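Local coordinates for proton-dependent oligopeptide transporter family protein (Xanthomonas campestris, PDB 6EI3) that probably carries short peptides across the membrane by coupling their transport to proton movement, and is captured here in an auto-inhibited state, at residues Phe16-Met21 / His52-Gly57; Asn23-Phe28 / Ser101-Gly106; Pro62-Trp67 / Ile110-Gly115. All blocks are in the same frame, centred on the assembly; numbering follows the deposited sequence.

Contact 1: residues Phe16-Met21 / His52-Gly57. With 78M ((2S)-2,3-dihydroxypropyl(7Z)-pentadec-7-enoate), chain G.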
loop_
_atom_site.group_PDB
_atom_site.type_symbol
_atom_site.label_atom_id
_atom_site.label_comp_id
_atom_site.label_asym_id
_atom_site.label_seq_id
_atom_site.Cartn_x
_atom_site.Cartn_y
_atom_site.Cartn_z
ATOM N N PHE A 16 -12.422 8.584 -5.273
ATOM C CA PHE A 16 -12.330 10.030 -5.073
ATOM C C PHE A 16 -12.435 10.315 -3.564
ATOM O O PHE A 16 -11.658 11.104 -3.024
ATOM C CB PHE A 16 -13.426 10.781 -5.861
ATOM C CG PHE A 16 -13.291 12.296 -5.822
ATOM C CD1 PHE A 16 -13.668 13.017 -4.696
ATOM C CD2 PHE A 16 -12.794 12.996 -6.914
ATOM C CE1 PHE A 16 -13.556 14.420 -4.662
ATOM C CE2 PHE A 16 -12.685 14.395 -6.880
ATOM C CZ PHE A 16 -13.060 15.093 -5.753
ATOM N N SER A 17 -13.389 9.648 -2.899
ATOM C CA SER A 17 -13.636 9.767 -1.469
ATOM C C SER A 17 -12.399 9.374 -0.638
ATOM O O SER A 17 -12.013 10.099 0.281
ATOM C CB SER A 17 -14.834 8.906 -1.085
ATOM O OG SER A 17 -15.058 8.908 0.311
ATOM N N PHE A 18 -11.784 8.239 -0.964
ATOM C CA PHE A 18 -10.616 7.750 -0.230
ATOM C C PHE A 18 -9.478 8.741 -0.301
ATOM O O PHE A 18 -8.956 9.128 0.737
ATOM C CB PHE A 18 -10.150 6.374 -0.746
ATOM C CG PHE A 18 -8.917 5.883 -0.016
ATOM C CD1 PHE A 18 -9.028 5.217 1.201
ATOM C CD2 PHE A 18 -7.642 6.130 -0.522
ATOM C CE1 PHE A 18 -7.882 4.819 1.907
ATOM C CE2 PHE A 18 -6.498 5.711 0.172
ATOM C CZ PHE A 18 -6.624 5.064 1.385
ATOM N N TYR A 19 -9.073 9.124 -1.522
ATOM C CA TYR A 19 -7.958 10.053 -1.706
ATOM C C TYR A 19 -8.242 11.410 -1.090
ATOM O O TYR A 19 -7.341 12.030 -0.534
ATOM C CB TYR A 19 -7.604 10.172 -3.194
ATOM C CG TYR A 19 -6.883 8.940 -3.702
ATOM C CD1 TYR A 19 -5.585 8.652 -3.294
ATOM C CD2 TYR A 19 -7.504 8.054 -4.575
ATOM C CE1 TYR A 19 -4.916 7.514 -3.753
ATOM C CE2 TYR A 19 -6.844 6.921 -5.051
ATOM C CZ TYR A 19 -5.549 6.653 -4.633
ATOM O OH TYR A 19 -4.880 5.548 -5.100
ATOM N N GLY A 20 -9.501 11.836 -1.196
ATOM C CA GLY A 20 -10.004 13.085 -0.638
ATOM C C GLY A 20 -9.807 13.143 0.857
ATOM O O GLY A 20 -9.211 14.102 1.344
ATOM N N MET A 21 -10.225 12.100 1.597
ATOM C CA MET A 21 -10.008 12.126 3.047
ATOM C C MET A 21 -8.526 11.873 3.430
ATOM O O MET A 21 -7.991 12.576 4.282
ATOM C CB MET A 21 -11.000 11.210 3.821
ATOM C CG MET A 21 -10.646 9.726 3.914
ATOM S SD MET A 21 -9.367 9.221 5.123
ATOM C CE MET A 21 -9.700 10.279 6.429
ATOM N N HIS A 52 0.013 6.772 9.012
ATOM C CA HIS A 52 0.655 5.521 8.658
ATOM C C HIS A 52 -0.007 4.326 9.365
ATOM O O HIS A 52 -0.050 3.252 8.768
ATOM C CB HIS A 52 2.180 5.626 8.868
ATOM C CG HIS A 52 2.780 6.590 7.891
ATOM N ND1 HIS A 52 2.942 6.253 6.551
ATOM C CD2 HIS A 52 3.190 7.867 8.068
ATOM C CE1 HIS A 52 3.388 7.345 5.954
ATOM N NE2 HIS A 52 3.587 8.328 6.829
ATOM N N SER A 53 -0.612 4.524 10.566
ATOM C CA SER A 53 -1.391 3.454 11.232
ATOM C C SER A 53 -2.666 3.182 10.408
ATOM O O SER A 53 -3.053 2.027 10.224
ATOM C CB SER A 53 -1.781 3.858 12.657
ATOM O OG SER A 53 -0.620 3.857 13.459
ATOM N N PHE A 54 -3.310 4.252 9.930
ATOM C CA PHE A 54 -4.484 4.198 9.046
ATOM C C PHE A 54 -4.148 3.409 7.740
ATOM O O PHE A 54 -4.901 2.517 7.357
ATOM C CB PHE A 54 -4.954 5.632 8.707
ATOM C CG PHE A 54 -6.029 5.702 7.655
ATOM C CD1 PHE A 54 -7.353 5.399 7.970
ATOM C CD2 PHE A 54 -5.726 6.074 6.353
ATOM C CE1 PHE A 54 -8.352 5.465 6.994
ATOM C CE2 PHE A 54 -6.719 6.116 5.369
ATOM C CZ PHE A 54 -8.022 5.810 5.694
ATOM N N MET A 55 -3.018 3.755 7.068
ATOM C CA MET A 55 -2.531 3.065 5.863
ATOM C C MET A 55 -2.287 1.567 6.152
ATOM O O MET A 55 -2.614 0.714 5.326
ATOM C CB MET A 55 -1.270 3.743 5.316
ATOM C CG MET A 55 -1.552 5.119 4.665
ATOM S SD MET A 55 -2.874 5.065 3.408
ATOM C CE MET A 55 -2.045 4.162 2.136
ATOM N N ILE A 56 -1.761 1.259 7.346
ATOM C CA ILE A 56 -1.545 -0.125 7.777
ATOM C C ILE A 56 -2.876 -0.896 7.768
ATOM O O ILE A 56 -2.940 -1.959 7.166
ATOM C CB ILE A 56 -0.793 -0.190 9.126
ATOM C CG1 ILE A 56 0.717 -0.043 8.861
ATOM C CG2 ILE A 56 -1.097 -1.510 9.865
ATOM C CD1 ILE A 56 1.560 0.294 10.021
ATOM N N GLY A 57 -3.926 -0.313 8.355
ATOM C CA GLY A 57 -5.249 -0.926 8.394
ATOM C C GLY A 57 -5.840 -1.121 7.017
ATOM O O GLY A 57 -6.382 -2.189 6.709
HETATM O O21 78M G . 0.812 7.909 19.982
HETATM C C20 78M G . -0.538 7.651 20.351
HETATM C C18 78M G . -1.443 7.721 19.142
HETATM O O19 78M G . -1.629 9.081 18.741
HETATM C C17 78M G . -2.790 7.070 19.373
HETATM O O2 78M G . -3.041 6.193 18.245
HETATM C C1 78M G . -3.736 6.669 17.203
HETATM O O1 78M G . -4.056 7.820 17.077
HETATM C C2 78M G . -4.030 5.591 16.205
HETATM C C3 78M G . -5.353 5.755 15.472
HETATM C C4 78M G . -5.275 5.211 14.062
HETATM C C5 78M G . -6.610 4.899 13.421
HETATM C C6 78M G . -6.507 3.927 12.248
HETATM C C7 78M G . -6.467 2.495 12.675
HETATM C C8 78M G . -6.411 1.441 11.883
HETATM C C9 78M G . -6.397 0.010 12.319
HETATM C C10 78M G . -5.008 -0.612 12.318
HETATM C C11 78M G . -5.016 -2.133 12.317
HETATM C C12 78M G . -3.624 -2.724 12.294
HETATM C C13 78M G . -3.544 -4.203 11.978
HETATM C C15 78M G . -1.984 -6.164 11.652
HETATM C C14 78M G . -2.119 -4.669 11.767
#
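The sulfur of Met21, one of two methionine sulfurs in an otherwise hydrocarbon contact, rests against the ring of Phe54, with Met21 SD 3.7 Å from Phe54 CZ. This is a Met-aromatic contact of the oblique kind: SD stands 4.5 Å from the centroid of the Phe54 ring and 41° off its normal, neither squarely above the face nor in the plane. Met21 reaches that place with a bent chain, chi1 of 83° setting CG between the main-chain N and the carbonyl carbon before further bends at the next two torsions.

Phe18 supplies the second partner of the same ring, its CE1 lying 3.9 Å from Phe54 CE2, so that the two phenyl groups, each reaching from its own helix, touch through their outer carbons. Phe18 also presents its edge to the second sulfur, Met55 SD, near the ring plane and 4.3 Å from Phe18 CZ. Aromatic and sulfur groups thus bridge backbones whose nearest CA atoms, of Phe18 and Met55, are 11.2 Å apart. Behind Phe54 the acyl chain of the chain G monoacylglycerol follows the helix, C6 of this lipid lying 3.8 Å from Phe54 CA.

The two segments run nearly antiparallel, at 157°. Helix 62-95 packs on Phe18 and Met21 through Tyr86, His90 and Leu93, helix 430-456 meets Met55 through Asn445, and helix 100-117 receives Phe54.

Contact 2: residues Asn23-Phe28 / Ser101-Gly106. With 78M ((2S)-2,3-dihydroxypropyl(7Z)-pentadec-7-enoate), chain R; 78M ((2S)-2,3-dihydroxypropyl(7Z)-pentadec-7-enoate), chain G.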
loop_
_atom_site.group_PDB
_atom_site.type_symbol
_atom_site.label_atom_id
_atom_site.label_comp_id
_atom_site.label_asym_id
_atom_site.label_seq_id
_atom_site.Cartn_x
_atom_site.Cartn_y
_atom_site.Cartn_z
ATOM N N ASN A 23 -5.584 12.426 1.815
ATOM C CA ASN A 23 -4.678 13.497 1.391
ATOM C C ASN A 23 -4.854 14.814 2.172
ATOM O O ASN A 23 -3.997 15.682 2.049
ATOM C CB ASN A 23 -4.760 13.713 -0.157
ATOM C CG ASN A 23 -4.283 12.494 -0.933
ATOM O OD1 ASN A 23 -3.964 11.448 -0.363
ATOM N ND2 ASN A 23 -4.262 12.567 -2.249
ATOM N N ILE A 24 -5.890 14.939 3.032
ATOM C CA ILE A 24 -6.021 16.122 3.904
ATOM C C ILE A 24 -5.827 15.746 5.370
ATOM O O ILE A 24 -5.814 16.628 6.223
ATOM C CB ILE A 24 -7.337 16.935 3.732
ATOM C CG1 ILE A 24 -8.592 16.063 3.940
ATOM C CG2 ILE A 24 -7.362 17.659 2.424
ATOM C CD1 ILE A 24 -9.751 16.751 4.652
ATOM N N LEU A 25 -5.723 14.450 5.677
ATOM C CA LEU A 25 -5.671 13.989 7.066
ATOM C C LEU A 25 -4.564 14.648 7.922
ATOM O O LEU A 25 -4.863 15.148 9.006
ATOM C CB LEU A 25 -5.596 12.439 7.151
ATOM C CG LEU A 25 -5.673 11.819 8.585
ATOM C CD1 LEU A 25 -6.956 12.280 9.328
ATOM C CD2 LEU A 25 -5.679 10.279 8.516
ATOM N N VAL A 26 -3.307 14.635 7.455
ATOM C CA VAL A 26 -2.184 15.222 8.192
ATOM C C VAL A 26 -2.323 16.762 8.327
ATOM O O VAL A 26 -2.133 17.291 9.424
ATOM C CB VAL A 26 -0.830 14.765 7.597
ATOM C CG1 VAL A 26 0.336 15.541 8.199
ATOM C CG2 VAL A 26 -0.625 13.283 7.870
ATOM N N GLN A 27 -2.679 17.472 7.227
ATOM C CA GLN A 27 -2.851 18.922 7.284
ATOM C C GLN A 27 -3.989 19.282 8.242
ATOM O O GLN A 27 -3.871 20.249 8.989
ATOM C CB GLN A 27 -3.086 19.514 5.887
ATOM C CG GLN A 27 -3.107 21.062 5.901
ATOM C CD GLN A 27 -2.411 21.710 4.731
ATOM O OE1 GLN A 27 -2.219 21.112 3.669
ATOM N NE2 GLN A 27 -2.027 22.969 4.899
ATOM N N PHE A 28 -5.076 18.490 8.256
ATOM C CA PHE A 28 -6.139 18.736 9.224
ATOM C C PHE A 28 -5.588 18.457 10.644
ATOM O O PHE A 28 -5.794 19.263 11.548
ATOM C CB PHE A 28 -7.378 17.819 8.970
ATOM C CG PHE A 28 -8.250 17.696 10.206
ATOM C CD1 PHE A 28 -8.983 18.784 10.673
ATOM C CD2 PHE A 28 -8.290 16.510 10.935
ATOM C CE1 PHE A 28 -9.737 18.689 11.850
ATOM C CE2 PHE A 28 -9.048 16.414 12.106
ATOM C CZ PHE A 28 -9.780 17.495 12.545
ATOM N N SER A 101 -11.432 10.361 20.562
ATOM C CA SER A 101 -11.973 9.001 20.592
ATOM C C SER A 101 -12.869 8.684 19.383
ATOM O O SER A 101 -12.644 7.685 18.697
ATOM C CB SER A 101 -12.734 8.764 21.894
ATOM O OG SER A 101 -12.976 7.377 22.059
ATOM N N GLY A 102 -13.839 9.545 19.114
ATOM C CA GLY A 102 -14.777 9.344 18.016
ATOM C C GLY A 102 -14.169 9.457 16.632
ATOM O O GLY A 102 -14.550 8.707 15.725
ATOM N N PHE A 103 -13.231 10.417 16.451
ATOM C CA PHE A 103 -12.553 10.635 15.176
ATOM C C PHE A 103 -11.630 9.458 14.879
ATOM O O PHE A 103 -11.543 9.038 13.727
ATOM C CB PHE A 103 -11.788 11.972 15.171
ATOM C CG PHE A 103 -11.315 12.418 13.806
ATOM C CD1 PHE A 103 -10.067 12.035 13.320
ATOM C CD2 PHE A 103 -12.094 13.265 13.026
ATOM C CE1 PHE A 103 -9.628 12.457 12.062
ATOM C CE2 PHE A 103 -11.654 13.681 11.768
ATOM C CZ PHE A 103 -10.440 13.247 11.282
ATOM N N PHE A 104 -10.987 8.886 15.916
ATOM C CA PHE A 104 -10.107 7.732 15.689
ATOM C C PHE A 104 -10.905 6.455 15.419
ATOM O O PHE A 104 -10.464 5.634 14.616
ATOM C CB PHE A 104 -9.046 7.545 16.789
ATOM C CG PHE A 104 -8.015 8.653 16.905
ATOM C CD1 PHE A 104 -7.923 9.653 15.941
ATOM C CD2 PHE A 104 -7.126 8.688 17.975
ATOM C CE1 PHE A 104 -6.991 10.690 16.066
ATOM C CE2 PHE A 104 -6.168 9.705 18.080
ATOM C CZ PHE A 104 -6.119 10.708 17.133
ATOM N N VAL A 105 -12.102 6.317 16.037
ATOM C CA VAL A 105 -13.011 5.193 15.770
ATOM C C VAL A 105 -13.420 5.299 14.281
ATOM O O VAL A 105 -13.353 4.306 13.564
ATOM C CB VAL A 105 -14.230 5.164 16.734
ATOM C CG1 VAL A 105 -15.347 4.265 16.192
ATOM C CG2 VAL A 105 -13.812 4.711 18.139
ATOM N N GLY A 106 -13.750 6.514 13.841
ATOM C CA GLY A 106 -14.070 6.837 12.447
ATOM C C GLY A 106 -12.976 6.405 11.488
ATOM O O GLY A 106 -13.252 5.656 10.557
HETATM O O21 78M R . -7.836 -11.087 10.252
HETATM C C20 78M R . -8.757 -11.070 11.334
HETATM C C18 78M R . -8.936 -9.669 11.869
HETATM O O19 78M R . -7.792 -9.285 12.640
HETATM C C17 78M R . -10.209 -9.507 12.668
HETATM O O2 78M R . -10.276 -8.085 12.929
HETATM C C1 78M R . -11.310 -7.605 13.629
HETATM O O1 78M R . -12.349 -8.190 13.797
HETATM C C2 78M R . -10.973 -6.273 14.226
HETATM C C3 78M R . -11.714 -5.105 13.601
HETATM C C4 78M R . -12.251 -4.156 14.659
HETATM C C5 78M R . -12.545 -2.754 14.169
HETATM C C6 78M R . -11.324 -1.841 14.098
HETATM C C7 78M R . -11.772 -0.420 13.993
HETATM C C8 78M R . -11.437 0.611 14.754
HETATM C C9 78M R . -10.454 0.692 15.885
HETATM C C10 78M R . -10.017 2.145 16.059
HETATM C C11 78M R . -9.371 2.468 17.392
HETATM C C12 78M R . -9.636 3.892 17.844
HETATM C C13 78M R . -9.065 4.229 19.208
HETATM C C15 78M R . -8.908 5.964 21.042
HETATM C C14 78M R . -9.666 5.478 19.830
HETATM O O21 78M G . 0.812 7.909 19.982
HETATM C C20 78M G . -0.538 7.651 20.351
HETATM C C18 78M G . -1.443 7.721 19.142
HETATM O O19 78M G . -1.629 9.081 18.741
HETATM C C17 78M G . -2.790 7.070 19.373
HETATM O O2 78M G . -3.041 6.193 18.245
HETATM C C1 78M G . -3.736 6.669 17.203
HETATM O O1 78M G . -4.056 7.820 17.077
HETATM C C2 78M G . -4.030 5.591 16.205
HETATM C C3 78M G . -5.353 5.755 15.472
HETATM C C4 78M G . -5.275 5.211 14.062
HETATM C C5 78M G . -6.610 4.899 13.421
HETATM C C6 78M G . -6.507 3.927 12.248
HETATM C C7 78M G . -6.467 2.495 12.675
HETATM C C8 78M G . -6.411 1.441 11.883
HETATM C C9 78M G . -6.397 0.010 12.319
HETATM C C10 78M G . -5.008 -0.612 12.318
HETATM C C11 78M G . -5.016 -2.133 12.317
HETATM C C12 78M G . -3.624 -2.724 12.294
HETATM C C13 78M G . -3.544 -4.203 11.978
HETATM C C15 78M G . -1.984 -6.164 11.652
HETATM C C14 78M G . -2.119 -4.669 11.767
#
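Phe28 and Phe103 reach toward each other from their helices and meet ring to ring, with Phe28 CE2 3.6 Å from Phe103 CZ. The centroids are 5.2 Å apart and the planes are inclined at 37°, an oblique pairing. Leu25 adds the second touch: its CD1 methyl lies in the plane of the Phe103 ring, against the edge, 3.8 Å from Phe103 CE1. Phe103 can serve both partners because its CG is swung opposite the main-chain nitrogen, chi1 -167°, which sends the ring out from helix 100-117 across a gap of 11.2 Å between the CA atoms of Leu25 and Phe103.

One shell further out, Phe172 of helix 168-188 meets both Phe28 and Phe103 edge-to-face, making a three-ring cluster that probably restricts the rotation of each ring. Pro168 and Leu163 pack on Phe28, Leu51 of helix 40-60 backs Leu25, and Leu34 touches Phe103.

The next residue, Phe104, turns to bound monoacylglycerols. The ester carbonyl oxygen O1 of the chain G lipid is modelled over one face of its ring, but unusually near, so its exact placement is doubtful. The tail of the chain R lipid passes Phe104 CB, with C14 3.7 Å away. Phe103 thus faces the protein, while Phe104 lies against both lipids as well as Ile50 of helix 40-60, as befits a membrane-spanning helix of a Major Facilitator Superfamily bundle, in which apolar side chains fill the seams between helices.

Contact 3: residues Pro62-Trp67 / Ile110-Gly115; sequences PLLGGW and IAFGAG. With 78M ((2S)-2,3-dihydroxypropyl(7Z)-pentadec-7-enoate), chain R.
Leu64 and Phe112 both point their CG away from the main-chain nitrogen, at chi1 of -174° and -172°, and these extended torsions carry the two side chains into the groove between helices 62-95 and 100-117. There the CD2 branch of Leu64 fits tightly against the ring, 3.4 Å from Phe112 CE1, in an oblique approach that is neither over the face nor at the edge. The other branch, CD1, looks toward the glycerol end of the chain R monoacylglycerol, and C3 of that lipid lies 3.7 Å from Phe112 CE1. Phe61, edge-to-face, and Phe82 also meet the Phe112 ring.

Nearby, two transmembrane helices pack closely at a glycine: with no side chain, Gly115 lets its CA come within 4.8 Å of Pro62 CA. The proline ring touches the carbonyl oxygen, Pro62 CG lying 3.2 Å from Gly115 O. Pro62 N is 3.1 Å from Gly115 O but has no hydrogen to give. The Gly-Gly-Trp ending 62-67 opens a stretch resembling motif A of the Major Facilitator Superfamily. Cohesion here probably comes from apolar packing and close shape fit, not from a directional polar bond.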
loop_
_atom_site.group_PDB
_atom_site.type_symbol
_atom_site.label_atom_id
_atom_site.label_comp_id
_atom_site.label_asym_id
_atom_site.label_seq_id
_atom_site.Cartn_x
_atom_site.Cartn_y
_atom_site.Cartn_z
ATOM N N PRO A 62 -7.694 -6.152 3.639
ATOM C CA PRO A 62 -8.031 -7.025 2.488
ATOM C C PRO A 62 -7.957 -8.508 2.837
ATOM O O PRO A 62 -8.683 -9.285 2.227
ATOM C CB PRO A 62 -6.946 -6.680 1.465
ATOM C CG PRO A 62 -6.648 -5.239 1.752
ATOM C CD PRO A 62 -6.658 -5.170 3.247
ATOM N N LEU A 63 -7.105 -8.908 3.827
ATOM C CA LEU A 63 -6.996 -10.311 4.257
ATOM C C LEU A 63 -8.358 -10.820 4.761
ATOM O O LEU A 63 -8.804 -11.894 4.348
ATOM C CB LEU A 63 -5.938 -10.515 5.374
ATOM C CG LEU A 63 -4.448 -10.477 4.989
ATOM C CD1 LEU A 63 -3.568 -10.748 6.225
ATOM C CD2 LEU A 63 -4.100 -11.553 3.929
ATOM N N LEU A 64 -9.023 -10.023 5.628
ATOM C CA LEU A 64 -10.333 -10.335 6.184
ATOM C C LEU A 64 -11.431 -10.269 5.124
ATOM O O LEU A 64 -12.217 -11.207 5.035
ATOM C CB LEU A 64 -10.666 -9.443 7.386
ATOM C CG LEU A 64 -11.963 -9.780 8.147
ATOM C CD1 LEU A 64 -11.876 -11.138 8.872
ATOM C CD2 LEU A 64 -12.290 -8.691 9.132
ATOM N N GLY A 65 -11.438 -9.214 4.304
ATOM C CA GLY A 65 -12.403 -9.054 3.217
ATOM C C GLY A 65 -12.463 -10.252 2.279
ATOM O O GLY A 65 -13.537 -10.806 2.049
ATOM N N GLY A 66 -11.300 -10.674 1.778
ATOM C CA GLY A 66 -11.155 -11.809 0.864
ATOM C C GLY A 66 -11.596 -13.125 1.477
ATOM O O GLY A 66 -12.278 -13.920 0.820
ATOM N N TRP A 67 -11.241 -13.341 2.760
ATOM C CA TRP A 67 -11.592 -14.549 3.517
ATOM C C TRP A 67 -13.102 -14.632 3.718
ATOM O O TRP A 67 -13.684 -15.649 3.374
ATOM C CB TRP A 67 -10.832 -14.602 4.867
ATOM C CG TRP A 67 -11.108 -15.830 5.696
ATOM C CD1 TRP A 67 -10.693 -17.106 5.438
ATOM C CD2 TRP A 67 -11.829 -15.888 6.935
ATOM N NE1 TRP A 67 -11.121 -17.955 6.436
ATOM C CE2 TRP A 67 -11.838 -17.237 7.356
ATOM C CE3 TRP A 67 -12.492 -14.931 7.722
ATOM C CZ2 TRP A 67 -12.453 -17.646 8.546
ATOM C CZ3 TRP A 67 -13.112 -15.340 8.892
ATOM C CH2 TRP A 67 -13.095 -16.684 9.292
ATOM N N ILE A 110 -13.136 3.403 8.688
ATOM C CA ILE A 110 -12.782 3.700 7.290
ATOM C C ILE A 110 -11.713 2.742 6.844
ATOM O O ILE A 110 -11.862 2.162 5.784
ATOM C CB ILE A 110 -12.354 5.184 7.071
ATOM C CG1 ILE A 110 -13.600 6.097 7.165
ATOM C CG2 ILE A 110 -11.661 5.373 5.688
ATOM C CD1 ILE A 110 -13.275 7.558 7.336
ATOM N N ALA A 111 -10.653 2.530 7.673
ATOM C CA ALA A 111 -9.562 1.604 7.346
ATOM C C ALA A 111 -10.111 0.185 7.103
ATOM O O ALA A 111 -9.750 -0.469 6.131
ATOM C CB ALA A 111 -8.552 1.573 8.488
ATOM N N PHE A 112 -10.990 -0.265 7.997
ATOM C CA PHE A 112 -11.633 -1.573 7.945
ATOM C C PHE A 112 -12.501 -1.726 6.707
ATOM O O PHE A 112 -12.403 -2.750 6.018
ATOM C CB PHE A 112 -12.481 -1.774 9.214
ATOM C CG PHE A 112 -13.072 -3.151 9.423
ATOM C CD1 PHE A 112 -12.281 -4.204 9.862
ATOM C CD2 PHE A 112 -14.436 -3.368 9.279
ATOM C CE1 PHE A 112 -12.838 -5.459 10.117
ATOM C CE2 PHE A 112 -14.997 -4.618 9.563
ATOM C CZ PHE A 112 -14.191 -5.659 9.964
ATOM N N GLY A 113 -13.336 -0.718 6.438
ATOM C CA GLY A 113 -14.228 -0.743 5.286
ATOM C C GLY A 113 -13.493 -0.726 3.958
ATOM O O GLY A 113 -13.783 -1.542 3.078
ATOM N N ALA A 114 -12.547 0.231 3.808
ATOM C CA ALA A 114 -11.752 0.421 2.596
ATOM C C ALA A 114 -10.849 -0.777 2.370
ATOM O O ALA A 114 -10.677 -1.202 1.232
ATOM C CB ALA A 114 -10.916 1.693 2.694
ATOM N N GLY A 115 -10.303 -1.323 3.451
ATOM C CA GLY A 115 -9.452 -2.494 3.352
ATOM C C GLY A 115 -10.217 -3.738 2.935
ATOM O O GLY A 115 -9.755 -4.486 2.069
HETATM O O21 78M R . -7.836 -11.087 10.252
HETATM C C20 78M R . -8.757 -11.070 11.334
HETATM C C18 78M R . -8.936 -9.669 11.869
HETATM O O19 78M R . -7.792 -9.285 12.640
HETATM C C17 78M R . -10.209 -9.507 12.668
HETATM O O2 78M R . -10.276 -8.085 12.929
HETATM C C1 78M R . -11.310 -7.605 13.629
HETATM O O1 78M R . -12.349 -8.190 13.797
HETATM C C2 78M R . -10.973 -6.273 14.226
HETATM C C3 78M R . -11.714 -5.105 13.601
HETATM C C4 78M R . -12.251 -4.156 14.659
HETATM C C5 78M R . -12.545 -2.754 14.169
HETATM C C6 78M R . -11.324 -1.841 14.098
HETATM C C7 78M R . -11.772 -0.420 13.993
HETATM C C8 78M R . -11.437 0.611 14.754
HETATM C C9 78M R . -10.454 0.692 15.885
HETATM C C10 78M R . -10.017 2.145 16.059
HETATM C C11 78M R . -9.371 2.468 17.392
HETATM C C12 78M R . -9.636 3.892 17.844
HETATM C C13 78M R . -9.065 4.229 19.208
HETATM C C15 78M R . -8.908 5.964 21.042
HETATM C C14 78M R . -9.666 5.478 19.830
#

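All three contacts lie among the helices of the first half of the chain, in a mainly helical transporter with no strands. Contact 1 joins helices 4-22 and 40-60, contact 2 helices 25-30 and 100-117, and contact 3 helices 62-95 and 100-117. Contact 1 closes before contact 3 opens, whereas contact 2 crosses both along the sequence. Centres of contacts 1 and 2 are 10 Å apart, those of 1 and 3 are 12 Å, and those of 2 and 3 are 19 Å. Phe54 ties contact 1 to contact 3 by packing on Ile110 and Ala111. Contacts 1 and 2 share the chain G lipid, contacts 2 and 3 the chain R lipid and helix 100-117, so sequence-distant helices pack together with lipid along parts of their surface.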